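Local atomic coordinates of aggregative adherence fimbrial subunit AggA (Escherichia coli O104:H4 str. C227-11, PDB entry 4PH8), a protein that forms the major, donor-strand-complemented pilin of aggregative adherence fimbriae type I, which probably help the bacterium adhere to host surfaces by binding fibronectin. Residues A[87-92]-A[96-101]. Residues are numbered along the deposited sequence; the frame is centred on the assembly and turned at random.
Sequences DFVNQG and KIYKKL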
# COMPACT_ATOMS: atom_id res chain seq x y z
N ASP A 87 4.87 -9.77 5.31
CA ASP A 87 4.07 -10.24 6.44
C ASP A 87 3.10 -9.16 6.87
O ASP A 87 3.34 -7.98 6.64
CB ASP A 87 4.98 -10.56 7.63
CG ASP A 87 5.66 -11.88 7.51
OD1 ASP A 87 5.02 -12.90 7.83
OD2 ASP A 87 6.84 -11.90 7.14
N PHE A 88 2.03 -9.58 7.52
CA PHE A 88 1.11 -8.69 8.21
C PHE A 88 1.55 -8.57 9.67
O PHE A 88 2.05 -9.53 10.24
CB PHE A 88 -0.29 -9.28 8.20
CG PHE A 88 -0.88 -9.40 6.83
CD1 PHE A 88 -1.32 -8.28 6.15
CD2 PHE A 88 -0.98 -10.64 6.22
CE1 PHE A 88 -1.86 -8.39 4.90
CE2 PHE A 88 -1.53 -10.76 4.96
CZ PHE A 88 -1.97 -9.64 4.30
N VAL A 89 1.35 -7.39 10.23
CA VAL A 89 1.60 -7.14 11.64
C VAL A 89 0.82 -8.12 12.52
O VAL A 89 -0.36 -8.42 12.27
CB VAL A 89 1.24 -5.68 11.99
CG1 VAL A 89 1.18 -5.47 13.50
CG2 VAL A 89 2.24 -4.72 11.38
N ASN A 90 1.52 -8.65 13.52
CA ASN A 90 0.93 -9.50 14.55
C ASN A 90 0.20 -10.74 14.01
O ASN A 90 -0.97 -11.02 14.37
CB ASN A 90 0.01 -8.66 15.45
CG ASN A 90 -0.32 -9.35 16.77
OD1 ASN A 90 -1.49 -9.45 17.15
ND2 ASN A 90 0.71 -9.83 17.47
N GLN A 91 0.90 -11.46 13.13
CA GLN A 91 0.38 -12.70 12.51
C GLN A 91 -0.99 -12.54 11.83
O GLN A 91 -1.72 -13.53 11.67
CB GLN A 91 0.35 -13.85 13.52
CG GLN A 91 1.72 -14.16 14.13
CD GLN A 91 1.80 -15.51 14.86
OE1 GLN A 91 2.89 -15.96 15.20
NE2 GLN A 91 0.65 -16.15 15.10
N GLY A 92 -1.32 -11.33 11.41
CA GLY A 92 -2.55 -11.08 10.68
C GLY A 92 -3.73 -10.55 11.47
O GLY A 92 -4.83 -10.48 10.94
N LYS A 96 -1.64 -3.95 8.47
CA LYS A 96 -0.39 -3.25 8.15
C LYS A 96 0.65 -4.27 7.67
O LYS A 96 0.76 -5.36 8.22
CB LYS A 96 0.11 -2.44 9.34
CG LYS A 96 1.44 -1.73 9.12
CD LYS A 96 1.77 -0.80 10.28
CE LYS A 96 0.95 0.47 10.23
NZ LYS A 96 1.19 1.28 11.47
N ILE A 97 1.38 -3.93 6.62
CA ILE A 97 2.28 -4.86 5.97
C ILE A 97 3.71 -4.40 6.11
O ILE A 97 3.98 -3.22 5.97
CB ILE A 97 1.98 -4.90 4.46
CG1 ILE A 97 0.48 -5.15 4.23
CG2 ILE A 97 2.86 -5.92 3.75
CD1 ILE A 97 -0.02 -4.60 2.91
N TYR A 98 4.63 -5.33 6.34
CA TYR A 98 6.05 -5.02 6.29
C TYR A 98 6.80 -6.08 5.53
O TYR A 98 6.30 -7.19 5.29
CB TYR A 98 6.64 -4.88 7.70
CG TYR A 98 6.56 -6.14 8.52
CD1 TYR A 98 5.44 -6.41 9.29
CD2 TYR A 98 7.60 -7.06 8.52
CE1 TYR A 98 5.35 -7.57 10.03
CE2 TYR A 98 7.52 -8.23 9.26
CZ TYR A 98 6.39 -8.47 10.02
OH TYR A 98 6.31 -9.63 10.75
N LYS A 99 8.01 -5.73 5.14
CA LYS A 99 8.91 -6.67 4.50
C LYS A 99 10.34 -6.23 4.67
O LYS A 99 10.66 -5.09 4.36
CB LYS A 99 8.60 -6.78 3.03
CG LYS A 99 9.44 -7.82 2.29
CD LYS A 99 8.93 -7.97 0.86
CE LYS A 99 9.73 -8.99 0.07
NZ LYS A 99 9.12 -9.29 -1.26
N LYS A 100 11.19 -7.14 5.15
CA LYS A 100 12.62 -6.93 5.19
C LYS A 100 13.14 -7.24 3.78
O LYS A 100 13.10 -8.38 3.33
CB LYS A 100 13.26 -7.83 6.26
CG LYS A 100 14.76 -8.01 6.17
CD LYS A 100 15.53 -6.72 6.38
CE LYS A 100 16.87 -6.99 7.06
NZ LYS A 100 16.80 -6.86 8.54
N LEU A 101 13.60 -6.22 3.09
CA LEU A 101 14.07 -6.37 1.73
C LEU A 101 15.46 -7.00 1.69
O LEU A 101 16.22 -6.88 2.65
CB LEU A 101 14.09 -5.01 1.04
CG LEU A 101 12.73 -4.30 0.96
CD1 LEU A 101 12.92 -2.97 0.25
CD2 LEU A 101 11.69 -5.15 0.24
O HOH W 1 8.38 -12.04 9.30
O HOH W 2 3.54 -11.19 11.93
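D87 and Y98 form the hydrogen-bonded pair of a short antiparallel beta hairpin at the surface of the AggA beta sandwich. Their two backbone bonds, D87 N to Y98 O (2.9 Å) and Y98 N to D87 O (3.0 Å), are nearly straight, as is the V89 N to K96 O bond (2.9 Å) beyond the non-hydrogen-bonded pair F88–I97; the N-H...O angles are 162° to 163°.

The tight side-chain contact is D87 against Y98. Y98 CG stands between the backbone N and the carbonyl carbon (chi1 62°), which carries the ring back over D87; D87 CB lies over its face, 3.5 Å from CZ and 3.9 Å from the ring centroid, as a CH-pi contact. V89 CG2 sits 3.7 Å from K96 CB, the two side chains running alongside each other, while K96 makes a cation-pi contact with W56.

On the face turned to the sandwich interior, I97 is buried, reaching P80 and I82 of strand 75-82 and L108 and A110 of strand 108-114, but its CG1 meets CE1 of the F88 ring at an open 4.1 Å.

The solvent side holds the D87 carboxylate, the Y98 hydroxyl and the 89-92 turn. One water donates to D87 OD2 and only weakly meets Y98 OH; a second bridges the turn, donating to F88 O and accepting from Q91 N, and lies weakly, at 3.4 Å, from Y98 OH.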